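Local structure of endoglucanase (Clostridium thermocellum, 2YIK) at residues Ala41-Tyr46 with Val440-Asn445; Ser47-Asp52 with Asn63-Trp68; Ala192-Pro197 with Ala454-Lys459; Val447-His452 with Ser464-Tyr469. The protein probably hydrolyses internal beta-1,4-glucosidic linkages of cellulose, as a family 9 glycoside hydrolase of the cellulosomal type, carrying a dockerin module in its full-length form. All coordinates share one frame; numbering follows the deposited sequence.

Interaction 1 of 4, residues Ala41-Tyr46 with Val440-Asn445; sequences AKALQY and VGYSSN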
# COMPACT_ATOMS: atom_id res chain seq x y z
N ALA A 41 19.41 6.73 3.99
CA ALA A 41 18.82 8.02 3.65
C ALA A 41 18.59 8.05 2.14
O ALA A 41 17.53 8.47 1.66
CB ALA A 41 19.75 9.17 4.05
N LYS A 42 19.58 7.58 1.40
CA LYS A 42 19.48 7.53 -0.05
C LYS A 42 18.46 6.47 -0.46
O LYS A 42 17.76 6.63 -1.46
CB LYS A 42 20.85 7.21 -0.65
CG LYS A 42 20.82 6.98 -2.15
CD LYS A 42 22.19 6.61 -2.72
CE LYS A 42 22.05 6.03 -4.12
NZ LYS A 42 23.36 5.80 -4.79
N ALA A 43 18.39 5.38 0.30
CA ALA A 43 17.45 4.31 -0.01
C ALA A 43 16.03 4.84 0.12
O ALA A 43 15.17 4.56 -0.72
CB ALA A 43 17.67 3.14 0.94
N LEU A 44 15.78 5.62 1.17
CA LEU A 44 14.47 6.21 1.39
C LEU A 44 14.15 7.14 0.23
O LEU A 44 13.07 7.06 -0.37
CB LEU A 44 14.47 7.02 2.70
CG LEU A 44 13.20 7.84 2.97
CD1 LEU A 44 11.99 6.90 3.01
CD2 LEU A 44 13.31 8.60 4.28
N GLN A 45 15.09 8.02 -0.10
CA GLN A 45 14.91 8.95 -1.20
C GLN A 45 14.52 8.22 -2.47
O GLN A 45 13.50 8.52 -3.09
CB GLN A 45 16.19 9.75 -1.43
CG GLN A 45 16.22 10.49 -2.75
CD GLN A 45 17.58 11.11 -3.06
OE1 GLN A 45 18.62 10.49 -2.82
NE2 GLN A 45 17.57 12.32 -3.60
N TYR A 46 15.35 7.26 -2.87
CA TYR A 46 15.10 6.49 -4.07
C TYR A 46 13.79 5.69 -4.05
O TYR A 46 13.07 5.66 -5.05
CB TYR A 46 16.27 5.54 -4.34
CG TYR A 46 17.43 6.16 -5.08
CD1 TYR A 46 17.99 7.36 -4.66
CD2 TYR A 46 17.99 5.53 -6.19
CE1 TYR A 46 19.07 7.93 -5.32
CE2 TYR A 46 19.07 6.08 -6.87
CZ TYR A 46 19.61 7.28 -6.43
OH TYR A 46 20.69 7.83 -7.08
N VAL A 440 16.44 -1.07 -8.08
CA VAL A 440 17.03 -0.58 -9.31
C VAL A 440 17.50 0.88 -9.28
O VAL A 440 16.86 1.75 -8.68
CB VAL A 440 16.13 -0.87 -10.57
CG1 VAL A 440 14.79 -1.43 -10.15
CG2 VAL A 440 15.98 0.36 -11.43
N GLY A 441 18.65 1.11 -9.91
CA GLY A 441 19.23 2.45 -10.00
C GLY A 441 19.98 2.94 -8.77
O GLY A 441 20.62 3.99 -8.81
N TYR A 442 19.92 2.18 -7.69
CA TYR A 442 20.57 2.56 -6.44
C TYR A 442 22.09 2.49 -6.48
O TYR A 442 22.78 3.31 -5.85
CB TYR A 442 20.08 1.66 -5.31
CG TYR A 442 20.62 2.01 -3.93
CD1 TYR A 442 20.05 3.02 -3.17
CD2 TYR A 442 21.70 1.30 -3.39
CE1 TYR A 442 20.53 3.33 -1.90
CE2 TYR A 442 22.19 1.60 -2.11
CZ TYR A 442 21.59 2.61 -1.38
OH TYR A 442 22.04 2.90 -0.11
N SER A 443 22.62 1.52 -7.21
CA SER A 443 24.06 1.32 -7.26
C SER A 443 24.47 0.72 -8.60
O SER A 443 23.61 0.31 -9.39
CB SER A 443 24.44 0.39 -6.11
OG SER A 443 25.84 0.31 -5.94
N SER A 444 25.77 0.66 -8.87
CA SER A 444 26.23 0.09 -10.13
C SER A 444 25.90 -1.40 -10.18
O SER A 444 25.77 -1.97 -11.26
CB SER A 444 27.74 0.30 -10.33
OG SER A 444 28.49 -0.15 -9.22
N ASN A 445 25.75 -2.03 -9.02
CA ASN A 445 25.44 -3.45 -8.98
C ASN A 445 23.95 -3.77 -8.80
O ASN A 445 23.59 -4.88 -8.41
CB ASN A 445 26.24 -4.15 -7.87
CG ASN A 445 25.95 -3.59 -6.49
OD1 ASN A 445 25.90 -4.33 -5.50
ND2 ASN A 445 25.77 -2.27 -6.42
O HOH W 1 22.69 5.84 -8.21
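Lys42 and Tyr442 join helix 40-47, near the start of the modelled chain, to the long loop between helix 416-428 and helix 453-456 through a cation-pi contact. Lys42 CG stands anti to the backbone N (chi1 173°) and the chain runs extended beyond it, obliquely across the tyrosine side chain. Lys42 NZ lies 4.7 Å from the centroid of the Tyr442 ring and 11° off its normal, hence over the face. Lys42 CE, at 4.1 Å from the same centroid, adds a CH-pi contact, and Lys42 CG approaches the rim atom Tyr442 CE1 at 3.7 Å. The ammonium is also held by a hydrogen bond in the carbonyl plane, Lys42 NZ to Tyr442 O at 2.8 Å, so one tyrosine receives it with both ring and backbone. Helix 40-47 belongs to the mainly helical catalytic domain, an (alpha/alpha)6 barrel in family 9, and its Ala43 and Leu44 pack against helix 499-516. Tyr46 adds a second ring: Lys42 CE also lies over its face, toward the rim, and the edge of Tyr442 points toward its face, with centroids 6.0 Å apart and planes at 80°. At the Tyr46 edge, CE2 lies 3.2 Å from Gly441 O, near the ring plane. A water donates to Tyr46 OH at 3.0 Å and to Gly441 O at 2.8 Å. Tyr46 OH also bonds Asp524, while Tyr442 OH reaches Asn39 O.

Interaction 2 of 4, residues Ser47-Asp52 with Asn63-Trp68; sequences SMFFYD and NSLLSW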
# COMPACT_ATOMS: atom_id res chain seq x y z
N SER A 47 13.48 5.07 -2.92
CA SER A 47 12.28 4.23 -2.81
C SER A 47 10.98 4.84 -3.33
O SER A 47 10.17 4.13 -3.93
CB SER A 47 12.07 3.76 -1.36
OG SER A 47 11.63 4.80 -0.51
N MET A 48 10.76 6.13 -3.12
CA MET A 48 9.52 6.76 -3.56
C MET A 48 9.41 7.01 -5.05
O MET A 48 8.30 7.15 -5.57
CB MET A 48 9.27 8.06 -2.79
CG MET A 48 8.91 7.81 -1.34
SD MET A 48 8.71 9.27 -0.31
CE MET A 48 10.36 9.52 0.20
N PHE A 49 10.53 7.06 -5.75
CA PHE A 49 10.50 7.31 -7.18
C PHE A 49 9.76 6.27 -7.99
O PHE A 49 9.36 6.53 -9.12
CB PHE A 49 11.91 7.51 -7.71
CG PHE A 49 12.45 8.88 -7.45
CD1 PHE A 49 12.22 9.92 -8.35
CD2 PHE A 49 13.11 9.15 -6.27
CE1 PHE A 49 12.64 11.21 -8.06
CE2 PHE A 49 13.54 10.43 -5.97
CZ PHE A 49 13.31 11.47 -6.87
N PHE A 50 9.55 5.08 -7.42
CA PHE A 50 8.81 4.06 -8.14
C PHE A 50 7.39 4.56 -8.31
O PHE A 50 6.74 4.29 -9.31
CB PHE A 50 8.77 2.73 -7.39
CG PHE A 50 7.89 1.71 -8.08
CD1 PHE A 50 8.32 1.08 -9.24
CD2 PHE A 50 6.63 1.41 -7.58
CE1 PHE A 50 7.49 0.20 -9.92
CE2 PHE A 50 5.79 0.53 -8.25
CZ PHE A 50 6.22 -0.09 -9.41
N TYR A 51 6.90 5.28 -7.31
CA TYR A 51 5.54 5.78 -7.38
C TYR A 51 5.41 6.83 -8.48
O TYR A 51 4.40 6.86 -9.18
CB TYR A 51 5.12 6.30 -6.01
CG TYR A 51 4.99 5.15 -5.03
CD1 TYR A 51 3.98 4.20 -5.17
CD2 TYR A 51 5.95 4.95 -4.04
CE1 TYR A 51 3.92 3.07 -4.35
CE2 TYR A 51 5.90 3.82 -3.21
CZ TYR A 51 4.89 2.89 -3.37
OH TYR A 51 4.87 1.75 -2.60
N ASP A 52 6.43 7.66 -8.65
CA ASP A 52 6.39 8.66 -9.71
C ASP A 52 6.30 7.96 -11.06
O ASP A 52 5.64 8.45 -11.99
CB ASP A 52 7.64 9.54 -9.70
CG ASP A 52 7.78 10.34 -8.43
OD1 ASP A 52 7.77 9.72 -7.34
OD2 ASP A 52 7.89 11.58 -8.51
N ASN A 63 2.62 16.07 -11.17
CA ASN A 63 3.00 15.40 -9.93
C ASN A 63 4.23 14.49 -9.93
O ASN A 63 4.85 14.28 -8.89
CB ASN A 63 1.79 14.64 -9.39
CG ASN A 63 0.69 15.57 -8.94
OD1 ASN A 63 0.69 16.05 -7.80
ND2 ASN A 63 -0.26 15.84 -9.83
N SER A 64 4.57 13.93 -11.09
CA SER A 64 5.73 13.03 -11.18
C SER A 64 7.05 13.78 -11.41
O SER A 64 7.10 14.74 -12.18
CB SER A 64 5.50 12.02 -12.30
OG SER A 64 6.67 11.28 -12.57
N LEU A 65 8.11 13.33 -10.74
CA LEU A 65 9.42 13.96 -10.88
C LEU A 65 10.22 13.34 -12.01
O LEU A 65 11.34 13.76 -12.27
CB LEU A 65 10.22 13.82 -9.59
CG LEU A 65 9.75 14.59 -8.35
CD1 LEU A 65 10.44 14.03 -7.13
CD2 LEU A 65 10.05 16.07 -8.50
N LEU A 66 9.64 12.34 -12.68
CA LEU A 66 10.34 11.69 -13.79
C LEU A 66 9.93 12.30 -15.12
O LEU A 66 8.76 12.24 -15.52
CB LEU A 66 10.04 10.18 -13.77
CG LEU A 66 10.47 9.48 -12.48
CD1 LEU A 66 9.94 8.05 -12.47
CD2 LEU A 66 12.00 9.50 -12.36
N SER A 67 10.90 12.91 -15.80
CA SER A 67 10.65 13.57 -17.08
C SER A 67 10.10 12.64 -18.15
O SER A 67 9.42 13.09 -19.07
CB SER A 67 11.92 14.25 -17.58
OG SER A 67 12.98 13.31 -17.73
N TRP A 68 10.39 11.34 -18.04
CA TRP A 68 9.90 10.41 -19.04
C TRP A 68 8.48 9.91 -18.80
O TRP A 68 8.00 9.00 -19.49
CB TRP A 68 10.86 9.22 -19.17
CG TRP A 68 11.27 8.61 -17.88
CD1 TRP A 68 12.30 9.02 -17.08
CD2 TRP A 68 10.72 7.45 -17.27
NE1 TRP A 68 12.42 8.17 -16.00
CE2 TRP A 68 11.46 7.21 -16.09
CE3 TRP A 68 9.65 6.60 -17.59
CZ2 TRP A 68 11.18 6.13 -15.24
CZ3 TRP A 68 9.38 5.52 -16.74
CH2 TRP A 68 10.14 5.30 -15.58
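Asp52 and Phe49 meet the chain at Ser64-Leu66 through a polar and an apolar set of contacts. Asp52 CG lies beside its own backbone N and anti to the carbonyl carbon (chi1 -63°), and the carboxylate comes to lie beside Leu65, with OD2 next to Leu65 N and CB. Asp52 OD2 offers its anti lone pair, the one away from OD1, to Leu65 N at 2.8 Å; the angle at the hydrogen is 159°, a fairly straight bond. The backbone of Asp52 is engaged too: Ser64 OG donates to Asp52 O at 3.1 Å from above the carbonyl plane, 52° out of it. In the apolar set both leucines meet Phe49 on its CD1-CE1 side, with Phe49 CE1 3.7 Å from Leu65 CD1 and Phe49 CD1 4.0 Å from Leu66 CD2. The other branch of Leu66 turns to the aspartate, Leu66 CD1 lying 3.9 Å from Asp52 CB. His153 of helix 151-167 meets Phe49 edge-to-face and also touches Asp52. Ser64, the first residue to leave helical angles after helix 60-63, accepts with OG from Leu66 N at 3.2 Å, which makes the chain leaving that helix an ST turn, packed against helix 49-54.

Interaction 3 of 4, residues Ala192-Pro197 with Ala454-Lys459; sequences AFWGAP and AASGLK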
# COMPACT_ATOMS: atom_id res chain seq x y z
N ALA A 192 -2.37 -7.67 -22.58
CA ALA A 192 -2.16 -8.07 -23.98
C ALA A 192 -1.34 -7.03 -24.74
O ALA A 192 -1.02 -7.22 -25.91
CB ALA A 192 -3.50 -8.29 -24.68
N PHE A 193 -1.00 -5.92 -24.07
CA PHE A 193 -0.22 -4.85 -24.69
C PHE A 193 1.02 -4.54 -23.88
O PHE A 193 1.07 -4.82 -22.69
CB PHE A 193 -1.05 -3.57 -24.81
CG PHE A 193 -2.38 -3.76 -25.47
CD1 PHE A 193 -3.46 -4.24 -24.74
CD2 PHE A 193 -2.56 -3.46 -26.81
CE1 PHE A 193 -4.71 -4.44 -25.34
CE2 PHE A 193 -3.80 -3.65 -27.43
CZ PHE A 193 -4.88 -4.14 -26.69
N TRP A 194 2.01 -3.97 -24.55
CA TRP A 194 3.26 -3.58 -23.92
C TRP A 194 3.78 -2.33 -24.61
O TRP A 194 4.34 -2.40 -25.71
CB TRP A 194 4.31 -4.69 -24.02
CG TRP A 194 5.54 -4.40 -23.20
CD1 TRP A 194 6.55 -3.53 -23.51
CD2 TRP A 194 5.84 -4.91 -21.90
NE1 TRP A 194 7.45 -3.46 -22.48
CE2 TRP A 194 7.04 -4.30 -21.48
CE3 TRP A 194 5.21 -5.83 -21.05
CZ2 TRP A 194 7.63 -4.58 -20.24
CZ3 TRP A 194 5.79 -6.10 -19.81
CH2 TRP A 194 6.99 -5.48 -19.42
N GLY A 195 3.59 -1.18 -23.97
CA GLY A 195 4.06 0.07 -24.52
C GLY A 195 3.99 1.15 -23.46
O GLY A 195 3.58 0.88 -22.33
N ALA A 196 4.38 2.37 -23.82
CA ALA A 196 4.34 3.47 -22.86
C ALA A 196 2.89 3.76 -22.50
O ALA A 196 2.01 3.76 -23.38
CB ALA A 196 5.00 4.69 -23.45
N PRO A 197 2.60 4.02 -21.22
CA PRO A 197 1.22 4.31 -20.82
C PRO A 197 0.61 5.54 -21.51
O PRO A 197 -0.61 5.62 -21.69
CB PRO A 197 1.32 4.47 -19.30
CG PRO A 197 2.72 4.98 -19.10
CD PRO A 197 3.52 4.13 -20.07
N ALA A 454 6.61 1.13 -18.95
CA ALA A 454 7.14 2.48 -19.15
C ALA A 454 8.66 2.63 -19.08
O ALA A 454 9.27 3.23 -19.97
CB ALA A 454 6.50 3.45 -18.17
N ALA A 455 9.28 2.09 -18.04
CA ALA A 455 10.73 2.21 -17.90
C ALA A 455 11.50 1.51 -19.02
O ALA A 455 12.52 2.02 -19.48
CB ALA A 455 11.18 1.67 -16.54
N SER A 456 11.00 0.36 -19.46
CA SER A 456 11.66 -0.40 -20.51
C SER A 456 11.84 0.38 -21.82
O SER A 456 12.92 0.35 -22.41
CB SER A 456 10.88 -1.69 -20.80
OG SER A 456 9.66 -1.43 -21.48
N GLY A 457 10.80 1.07 -22.26
CA GLY A 457 10.90 1.82 -23.50
C GLY A 457 10.92 0.86 -24.68
O GLY A 457 11.32 1.23 -25.79
N LEU A 458 10.47 -0.37 -24.44
CA LEU A 458 10.44 -1.40 -25.47
C LEU A 458 8.99 -1.71 -25.88
O LEU A 458 8.05 -1.19 -25.28
CB LEU A 458 11.11 -2.67 -24.94
CG LEU A 458 12.49 -2.42 -24.31
CD1 LEU A 458 13.07 -3.72 -23.79
CD2 LEU A 458 13.43 -1.81 -25.33
N LYS A 459 8.83 -2.52 -26.92
CA LYS A 459 7.49 -2.89 -27.41
C LYS A 459 7.19 -4.33 -27.05
O LYS A 459 6.13 -4.86 -27.38
CB LYS A 459 7.41 -2.76 -28.94
CG LYS A 459 7.83 -1.41 -29.53
CD LYS A 459 7.79 -1.48 -31.07
CE LYS A 459 8.56 -0.32 -31.72
NZ LYS A 459 8.59 -0.43 -33.22
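Trp194 and Ser456 supply the hydrogen bond that crosses this contact: Trp194 NE1 donates to Ser456 OG at 3.2 Å, with 152° at the hydrogen. The hydroxyl oxygen lies close to the indole plane, 14° out of it, and the bond is moderately bent. A chi1 of -172° carries Trp194 CG away from its own backbone N, on the way to the 454-459 turn. Ser456 OG also accepts from Leu458 N at 3.2 Å, which defines an ST turn, and it bonds Arg453 O as well. Two N-H groups and one carbonyl therefore surround this oxygen, consistent with a fixed hydroxyl position.

Polar approaches without a hydrogen bond form the second group. Leu458 O sits at the edge of the indole, in its plane, 3.3 Å from Trp194 CD1; a carbonyl oxygen placed there faces the weakly positive C-H rim. The carbonyl oxygens Trp194 O and Lys459 O stand 3.5 Å apart, two acceptors that pass each other without a bond.

Apolar contact is limited to Pro197 CD against Ala454 CB, at 3.6 Å. The same proline touches His73 and His115, two ligands of the bound zinc ion, which lies about 4 Å from its side chain. Trp194 also meets His451, the predicted active-site residue, in an edge-to-face ring pair. The contact thus sets the loop between helix 187-190 and strand 206-209 against the short helix 453-456 and the turn where that helix ends at Gly457.

Interaction 4 of 4, residues Val447-His452 with Ser464-Tyr469; sequences VKYPHH and SSPHKY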
# COMPACT_ATOMS: atom_id res chain seq x y z
N VAL A 447 19.89 -4.35 -10.03
CA VAL A 447 19.25 -5.02 -11.16
C VAL A 447 18.94 -3.91 -12.16
O VAL A 447 18.65 -2.77 -11.78
CB VAL A 447 17.94 -5.73 -10.73
CG1 VAL A 447 18.26 -6.95 -9.89
CG2 VAL A 447 17.07 -4.78 -9.93
N LYS A 448 18.99 -4.24 -13.45
CA LYS A 448 18.77 -3.24 -14.49
C LYS A 448 17.61 -3.50 -15.44
O LYS A 448 17.29 -2.64 -16.25
CB LYS A 448 20.06 -3.06 -15.29
CG LYS A 448 21.23 -2.61 -14.44
CD LYS A 448 22.57 -2.93 -15.09
CE LYS A 448 23.72 -2.31 -14.32
NZ LYS A 448 23.85 -2.82 -12.92
N TYR A 449 16.98 -4.66 -15.34
CA TYR A 449 15.88 -4.99 -16.24
C TYR A 449 14.54 -5.28 -15.58
O TYR A 449 13.95 -6.34 -15.80
CB TYR A 449 16.28 -6.20 -17.09
CG TYR A 449 17.48 -5.95 -17.97
CD1 TYR A 449 18.77 -6.07 -17.46
CD2 TYR A 449 17.32 -5.55 -19.30
CE1 TYR A 449 19.88 -5.80 -18.25
CE2 TYR A 449 18.43 -5.28 -20.10
CZ TYR A 449 19.70 -5.41 -19.57
OH TYR A 449 20.79 -5.12 -20.36
N PRO A 450 14.02 -4.33 -14.78
CA PRO A 450 12.72 -4.60 -14.15
C PRO A 450 11.59 -4.87 -15.15
O PRO A 450 11.60 -4.36 -16.28
CB PRO A 450 12.48 -3.36 -13.29
CG PRO A 450 13.31 -2.28 -13.97
CD PRO A 450 14.56 -3.03 -14.35
N HIS A 451 10.63 -5.69 -14.74
CA HIS A 451 9.47 -6.03 -15.57
C HIS A 451 8.51 -4.84 -15.48
O HIS A 451 7.55 -4.85 -14.70
CB HIS A 451 8.81 -7.30 -15.02
CG HIS A 451 7.69 -7.81 -15.86
ND1 HIS A 451 6.37 -7.68 -15.51
CD2 HIS A 451 7.70 -8.48 -17.04
CE1 HIS A 451 5.61 -8.24 -16.43
NE2 HIS A 451 6.39 -8.73 -17.37
N HIS A 452 8.77 -3.82 -16.28
CA HIS A 452 7.98 -2.59 -16.25
C HIS A 452 7.84 -1.97 -17.65
O HIS A 452 8.83 -1.61 -18.28
CB HIS A 452 8.68 -1.61 -15.31
CG HIS A 452 7.93 -0.35 -15.03
ND1 HIS A 452 7.02 -0.24 -13.99
CD2 HIS A 452 8.01 0.87 -15.60
CE1 HIS A 452 6.58 1.00 -13.94
NE2 HIS A 452 7.16 1.70 -14.90
N SER A 464 15.49 -8.12 -25.26
CA SER A 464 16.55 -8.03 -24.26
C SER A 464 17.39 -6.76 -24.21
O SER A 464 18.40 -6.71 -23.50
CB SER A 464 17.49 -9.24 -24.39
OG SER A 464 17.97 -9.35 -25.72
N SER A 465 16.98 -5.73 -24.94
CA SER A 465 17.75 -4.49 -24.96
C SER A 465 17.69 -3.74 -23.64
O SER A 465 16.78 -3.95 -22.83
CB SER A 465 17.21 -3.57 -26.05
OG SER A 465 16.98 -4.32 -27.23
N PRO A 466 18.66 -2.84 -23.40
CA PRO A 466 18.69 -2.05 -22.17
C PRO A 466 17.40 -1.24 -22.12
O PRO A 466 16.80 -0.94 -23.15
CB PRO A 466 19.91 -1.14 -22.36
CG PRO A 466 20.82 -1.96 -23.22
CD PRO A 466 19.85 -2.57 -24.23
N HIS A 467 16.97 -0.88 -20.91
CA HIS A 467 15.77 -0.08 -20.77
C HIS A 467 16.10 1.34 -21.18
O HIS A 467 17.23 1.79 -21.03
CB HIS A 467 15.28 -0.11 -19.32
CG HIS A 467 14.63 -1.40 -18.93
ND1 HIS A 467 13.95 -1.57 -17.74
CD2 HIS A 467 14.56 -2.59 -19.57
CE1 HIS A 467 13.49 -2.80 -17.67
NE2 HIS A 467 13.85 -3.44 -18.77
N LYS A 468 15.12 2.05 -21.71
CA LYS A 468 15.34 3.42 -22.14
C LYS A 468 15.45 4.34 -20.92
O LYS A 468 16.17 5.35 -20.94
CB LYS A 468 14.20 3.86 -23.08
CG LYS A 468 14.35 5.26 -23.66
CD LYS A 468 15.74 5.49 -24.24
CE LYS A 468 16.11 6.98 -24.24
NZ LYS A 468 17.27 7.24 -23.33
N TYR A 469 14.77 3.96 -19.84
CA TYR A 469 14.77 4.75 -18.61
C TYR A 469 15.04 3.93 -17.35
O TYR A 469 14.65 2.77 -17.26
CB TYR A 469 13.42 5.46 -18.47
CG TYR A 469 13.01 6.19 -19.72
CD1 TYR A 469 13.66 7.35 -20.12
CD2 TYR A 469 11.97 5.70 -20.51
CE1 TYR A 469 13.30 8.01 -21.29
CE2 TYR A 469 11.60 6.35 -21.68
CZ TYR A 469 12.26 7.51 -22.07
OH TYR A 469 11.89 8.15 -23.23
O HOH W 2 18.51 -1.75 -18.74
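Tyr449 and His467 each carry CG beside the backbone N and anti to the carbonyl carbon (chi1 -62° and -74°), and from these positions their rings meet. The result is an offset T-shaped pair: the edge of Tyr449 is directed to the face of His467, with centroids 5.6 Å apart and planes at 80°. The closest atoms of the two rings are Tyr449 CD2 and His467 CD2, 4.1 Å apart. Further out on the tyrosine, CE2 comes 3.5 Å from Ser465 O, which sits at the ring edge and near its plane. Pro450 packs on the imidazole as well, with Pro450 CD 3.7 Å from His467 ND1.

The backbones are joined through water. One molecule donates to Lys448 O at 2.9 Å and accepts from His467 N at 2.8 Å, bridging the two loops, and the same water lies 3.8 Å above the Tyr449 ring plane, toward the rim. Lys448 O itself lies over one face of the imidazole. Outside the contact, His467 NE2 is hydrogen-bonded to Thr489 OG1, which should limit rotation of the ring, while Asp487 receives the backbone N-H groups of Lys448 and Tyr449.

His451, the predicted active-site residue, comes next after Pro450; its CB points away from 464-469. With no direct hydrogen bond between the segments, cohesion rests on ring packing and the bridging water, consistent with the weakly positive C-H rim of Tyr449 facing the imidazole pi face and Ser465 O.

Overall arrangement
Interactions 3 and 4 are the most closely coupled, their centres 11 Å apart: the loop leading into Tyr469 probably bonds the end of helix 453-456, with Ser456 O 2.9 Å from Lys468 N and Ala455 O 3.0 Å from Tyr469 N. Both border the predicted active-site residue His451, which belongs to interaction 4 and meets Trp194 of interaction 3. Interaction 2 reaches this pair through Trp68, whose CZ3 is 3.7 Å from Ala455 N and whose CB is 3.4 Å from Tyr469 CE1. Interaction 1 adjoins interaction 2 in sequence and touches interaction 4 where Val440 CB lies 3.4 Å from Val447 O, but is about 7 Å from interaction 3 between nearest atoms.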